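Local coordinates for protein Sam-dependent methyltransferases (Streptomyces davawensis, PDB 4D7K) that methylates 8-amino-8-demethyl-D-riboflavin twice, using S-adenosyl methionine as methyl donor, to complete the biosynthesis of the antibiotic roseoflavin, at residues 316-329 / 334-345. Numbering follows the deposited sequence.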
loop_
_atom_site.group_PDB
_atom_site.type_symbol
_atom_site.label_atom_id
_atom_site.label_comp_id
_atom_site.label_asym_id
_atom_site.label_seq_id
_atom_site.Cartn_x
_atom_site.Cartn_y
_atom_site.Cartn_z
ATOM N N TRP A 316 19.990 8.578 -24.855
ATOM C CA TRP A 316 20.800 7.399 -25.146
ATOM C C TRP A 316 21.487 7.533 -26.494
ATOM O O TRP A 316 22.647 7.152 -26.644
ATOM C CB TRP A 316 19.953 6.126 -25.116
ATOM C CG TRP A 316 19.724 5.579 -23.739
ATOM C CD1 TRP A 316 18.529 5.481 -23.084
ATOM C CD2 TRP A 316 20.715 5.054 -22.844
ATOM N NE1 TRP A 316 18.715 4.924 -21.840
ATOM C CE2 TRP A 316 20.047 4.653 -21.668
ATOM C CE3 TRP A 316 22.103 4.883 -22.924
ATOM C CZ2 TRP A 316 20.717 4.093 -20.581
ATOM C CZ3 TRP A 316 22.766 4.325 -21.844
ATOM C CH2 TRP A 316 22.072 3.938 -20.687
ATOM N N ASP A 317 20.765 8.077 -27.472
ATOM C CA ASP A 317 21.338 8.365 -28.783
ATOM C C ASP A 317 22.578 9.242 -28.654
ATOM O O ASP A 317 23.627 8.932 -29.214
ATOM C CB ASP A 317 20.312 9.053 -29.690
ATOM C CG ASP A 317 19.591 8.080 -30.608
ATOM O OD1 ASP A 317 20.244 7.144 -31.116
ATOM O OD2 ASP A 317 18.372 8.259 -30.825
ATOM N N ASP A 318 22.444 10.333 -27.903
ATOM C CA ASP A 318 23.513 11.316 -27.742
ATOM C C ASP A 318 24.711 10.725 -27.004
ATOM O O ASP A 318 25.861 10.991 -27.352
ATOM C CB ASP A 318 22.988 12.549 -26.997
ATOM C CG ASP A 318 23.876 13.769 -27.179
ATOM O OD1 ASP A 318 25.098 13.671 -26.934
ATOM O OD2 ASP A 318 23.351 14.830 -27.579
ATOM N N LEU A 319 24.433 9.922 -25.984
ATOM C CA LEU A 319 25.488 9.275 -25.218
ATOM C C LEU A 319 26.240 8.271 -26.088
ATOM O O LEU A 319 27.466 8.317 -26.189
ATOM C CB LEU A 319 24.904 8.584 -23.983
ATOM C CG LEU A 319 25.666 8.760 -22.668
ATOM C CD1 LEU A 319 25.666 10.222 -22.257
ATOM C CD2 LEU A 319 25.070 7.894 -21.570
ATOM N N LEU A 320 25.492 7.375 -26.726
ATOM C CA LEU A 320 26.073 6.333 -27.568
ATOM C C LEU A 320 26.776 6.903 -28.795
ATOM O O LEU A 320 27.718 6.302 -29.311
ATOM C CB LEU A 320 24.990 5.342 -28.003
ATOM C CG LEU A 320 24.409 4.481 -26.879
ATOM C CD1 LEU A 320 23.045 3.929 -27.271
ATOM C CD2 LEU A 320 25.361 3.356 -26.512
ATOM N N ALA A 321 26.312 8.061 -29.260
ATOM C CA ALA A 321 26.912 8.719 -30.416
ATOM C C ALA A 321 28.358 9.105 -30.130
ATOM O O ALA A 321 29.237 8.934 -30.973
ATOM C CB ALA A 321 26.101 9.952 -30.818
ATOM N N ARG A 322 28.596 9.620 -28.929
ATOM C CA ARG A 322 29.936 10.033 -28.522
ATOM C C ARG A 322 30.873 8.838 -28.336
ATOM O O ARG A 322 32.094 8.997 -28.300
ATOM C CB ARG A 322 29.869 10.853 -27.231
ATOM C CG ARG A 322 29.155 12.192 -27.381
ATOM C CD ARG A 322 29.348 13.066 -26.147
ATOM N NE ARG A 322 28.496 12.660 -25.031
ATOM C CZ ARG A 322 28.653 13.083 -23.780
ATOM N NH1 ARG A 322 29.637 13.916 -23.475
ATOM N NH2 ARG A 322 27.830 12.663 -22.828
ATOM N N ALA A 323 30.298 7.645 -28.222
ATOM C CA ALA A 323 31.087 6.432 -28.033
ATOM C C ALA A 323 31.151 5.585 -29.305
ATOM O O ALA A 323 31.766 4.519 -29.317
ATOM C CB ALA A 323 30.525 5.615 -26.885
ATOM N N GLY A 324 30.513 6.059 -30.369
ATOM C CA GLY A 324 30.536 5.357 -31.640
ATOM C C GLY A 324 29.589 4.173 -31.705
ATOM O O GLY A 324 29.920 3.135 -32.279
ATOM N N PHE A 325 28.407 4.326 -31.117
ATOM C CA PHE A 325 27.383 3.287 -31.177
ATOM C C PHE A 325 26.120 3.766 -31.884
ATOM O O PHE A 325 25.823 4.960 -31.906
ATOM C CB PHE A 325 27.021 2.803 -29.773
ATOM C CG PHE A 325 27.988 1.813 -29.198
ATOM C CD1 PHE A 325 28.023 0.510 -29.666
ATOM C CD2 PHE A 325 28.845 2.174 -28.173
ATOM C CE1 PHE A 325 28.905 -0.411 -29.133
ATOM C CE2 PHE A 325 29.731 1.258 -27.634
ATOM C CZ PHE A 325 29.760 -0.036 -28.115
ATOM N N ASP A 326 25.375 2.821 -32.450
ATOM C CA ASP A 326 24.082 3.112 -33.058
ATOM C C ASP A 326 22.999 2.215 -32.480
ATOM O O ASP A 326 23.186 1.005 -32.354
ATOM C CB ASP A 326 24.143 2.937 -34.575
ATOM C CG ASP A 326 24.296 4.250 -35.304
ATOM O OD1 ASP A 326 23.769 5.265 -34.803
ATOM O OD2 ASP A 326 24.940 4.267 -36.375
ATOM N N ILE A 327 21.864 2.811 -32.128
ATOM C CA ILE A 327 20.732 2.045 -31.626
ATOM C C ILE A 327 20.039 1.312 -32.772
ATOM O O ILE A 327 19.467 1.937 -33.664
ATOM C CB ILE A 327 19.715 2.945 -30.896
ATOM C CG1 ILE A 327 20.392 3.658 -29.727
ATOM C CG2 ILE A 327 18.527 2.128 -30.402
ATOM C CD1 ILE A 327 19.441 4.442 -28.855
ATOM N N VAL A 328 20.108 -0.015 -32.750
ATOM C CA VAL A 328 19.426 -0.836 -33.740
ATOM C C VAL A 328 17.939 -0.885 -33.416
ATOM O O VAL A 328 17.093 -0.835 -34.308
ATOM C CB VAL A 328 20.003 -2.265 -33.786
ATOM C CG1 VAL A 328 19.233 -3.128 -34.767
ATOM C CG2 VAL A 328 21.470 -2.223 -34.156
ATOM N N GLY A 329 17.630 -0.965 -32.126
ATOM C CA GLY A 329 16.252 -0.961 -31.673
ATOM C C GLY A 329 16.128 -1.052 -30.164
ATOM O O GLY A 329 17.035 -1.527 -29.486
ATOM N N GLY A 334 8.488 -6.832 -21.436
ATOM C CA GLY A 334 7.431 -6.690 -20.454
ATOM C C GLY A 334 6.967 -5.247 -20.382
ATOM O O GLY A 334 7.184 -4.471 -21.311
ATOM N N ASP A 335 6.348 -4.873 -19.267
ATOM C CA ASP A 335 5.743 -3.554 -19.158
ATOM C C ASP A 335 6.629 -2.548 -18.437
ATOM O O ASP A 335 6.203 -1.431 -18.141
ATOM C CB ASP A 335 4.395 -3.661 -18.448
ATOM C CG ASP A 335 3.367 -4.416 -19.267
ATOM O OD1 ASP A 335 3.433 -4.349 -20.516
ATOM O OD2 ASP A 335 2.496 -5.075 -18.663
ATOM N N VAL A 336 7.865 -2.937 -18.153
ATOM C CA VAL A 336 8.790 -2.032 -17.492
ATOM C C VAL A 336 10.085 -1.896 -18.266
ATOM O O VAL A 336 10.436 -0.814 -18.740
ATOM C CB VAL A 336 9.131 -2.501 -16.074
ATOM C CG1 VAL A 336 10.112 -1.535 -15.428
ATOM C CG2 VAL A 336 7.871 -2.629 -15.244
ATOM N N TRP A 337 10.787 -3.014 -18.387
ATOM C CA TRP A 337 12.144 -3.016 -18.898
ATOM C C TRP A 337 12.192 -3.144 -20.411
ATOM O O TRP A 337 11.197 -3.467 -21.059
ATOM C CB TRP A 337 12.937 -4.151 -18.250
ATOM C CG TRP A 337 12.756 -4.210 -16.768
ATOM C CD1 TRP A 337 12.092 -5.169 -16.061
ATOM C CD2 TRP A 337 13.232 -3.261 -15.805
ATOM N NE1 TRP A 337 12.131 -4.881 -14.719
ATOM C CE2 TRP A 337 12.824 -3.711 -14.534
ATOM C CE3 TRP A 337 13.967 -2.072 -15.894
ATOM C CZ2 TRP A 337 13.121 -3.017 -13.362
ATOM C CZ3 TRP A 337 14.261 -1.382 -14.728
ATOM C CH2 TRP A 337 13.840 -1.858 -13.479
ATOM N N ALA A 338 13.365 -2.879 -20.966
ATOM C CA ALA A 338 13.570 -2.970 -22.397
ATOM C C ALA A 338 15.000 -3.392 -22.692
ATOM O O ALA A 338 15.901 -3.163 -21.885
ATOM C CB ALA A 338 13.258 -1.640 -23.064
ATOM N N VAL A 339 15.206 -4.015 -23.843
ATOM C CA VAL A 339 16.555 -4.320 -24.282
ATOM C C VAL A 339 16.972 -3.345 -25.373
ATOM O O VAL A 339 16.443 -3.377 -26.484
ATOM C CB VAL A 339 16.679 -5.759 -24.798
ATOM C CG1 VAL A 339 18.076 -6.003 -25.347
ATOM C CG2 VAL A 339 16.369 -6.737 -23.686
ATOM N N ILE A 340 17.907 -2.461 -25.038
ATOM C CA ILE A 340 18.450 -1.522 -26.008
ATOM C C ILE A 340 19.548 -2.205 -26.806
ATOM O O ILE A 340 20.632 -2.448 -26.291
ATOM C CB ILE A 340 19.017 -0.258 -25.332
ATOM C CG1 ILE A 340 17.964 0.390 -24.432
ATOM C CG2 ILE A 340 19.508 0.737 -26.378
ATOM C CD1 ILE A 340 18.455 1.637 -23.712
ATOM N N GLU A 341 19.262 -2.531 -28.060
ATOM C CA GLU A 341 20.251 -3.188 -28.904
ATOM C C GLU A 341 21.119 -2.154 -29.615
ATOM O O GLU A 341 20.617 -1.347 -30.398
ATOM C CB GLU A 341 19.568 -4.104 -29.919
ATOM C CG GLU A 341 20.533 -4.915 -30.757
ATOM C CD GLU A 341 19.842 -5.659 -31.881
ATOM O OE1 GLU A 341 18.596 -5.737 -31.863
ATOM O OE2 GLU A 341 20.544 -6.161 -32.784
ATOM N N CYS A 342 22.419 -2.181 -29.337
ATOM C CA CYS A 342 23.344 -1.195 -29.897
ATOM C C CYS A 342 24.398 -1.837 -30.789
ATOM O O CYS A 342 24.896 -2.925 -30.502
ATOM C CB CYS A 342 24.036 -0.412 -28.780
ATOM S SG CYS A 342 22.915 0.405 -27.637
ATOM N N ARG A 343 24.750 -1.141 -31.863
ATOM C CA ARG A 343 25.713 -1.648 -32.826
ATOM C C ARG A 343 26.869 -0.669 -32.992
ATOM O O ARG A 343 26.676 0.546 -32.928
ATOM C CB ARG A 343 25.027 -1.901 -34.168
ATOM C CG ARG A 343 25.920 -2.423 -35.275
ATOM C CD ARG A 343 25.110 -2.582 -36.549
ATOM N NE ARG A 343 24.240 -1.429 -36.764
ATOM C CZ ARG A 343 23.168 -1.433 -37.549
ATOM N NH1 ARG A 343 22.822 -2.536 -38.198
ATOM N NH2 ARG A 343 22.438 -0.334 -37.677
ATOM N N GLY A 344 28.070 -1.198 -33.196
ATOM C CA GLY A 344 29.221 -0.361 -33.467
ATOM C C GLY A 344 29.132 0.217 -34.865
ATOM O O GLY A 344 28.893 -0.512 -35.830
ATOM N N THR A 345 29.314 1.528 -34.974
ATOM C CA THR A 345 29.249 2.210 -36.263
ATOM C C THR A 345 30.397 1.790 -37.175
ATOM O O THR A 345 31.452 2.425 -37.196
ATOM C CB THR A 345 29.276 3.742 -36.094
ATOM O OG1 THR A 345 30.477 4.129 -35.414
ATOM C CG2 THR A 345 28.073 4.213 -35.295
#
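Trp316 offers one indole face to Ile340, whose CD1 sits 3.8 Å from the centroid of the five-membered ring in a CH-pi contact, the two side chains crossing at about a right angle. One turn on, Leu320 presses CD1 against Cys342 SG at 3.5 Å. Gly324, with positive phi, forms the Schellman motif after the helix, and its O accepts a nearly straight bond from Thr345 N, which approaches from above the carbonyl plane; Arg270 NE is a further donor to this oxygen. Phe325 follows on the same sheet face as Cys342, its CD1 4.2 Å from Cys342 CB, with Leu281 of the neighbouring strand also touching the side chain. Asp326 and Arg343 then form a hydrogen-bonded pair, Asp326 N to Arg343 O and Arg343 N to Asp326 O, both at 2.7 Å. At Val328 the register slips: Val328 N donates to Glu341 O at 2.8 Å, and Gly329 N adds a weak bond to the same oxygen. With CG1 anti to the backbone N (chi1 177°), Val328 CG2 is directed over the centre of the Arg343 guanidinium face, while CG1 rests on the Glu341 carboxylate, whose OE2 is salt-bridged to Arg178 and Arg280 and whose OE1 is bonded to His331. Gly329 O closes the ladder by accepting from Glu341 N. This classic beta bulge lies in the antiparallel hairpin ending the class I methyltransferase sheet, with the 3-2-1-4-5-7-6 order of the Rossmann-like fold.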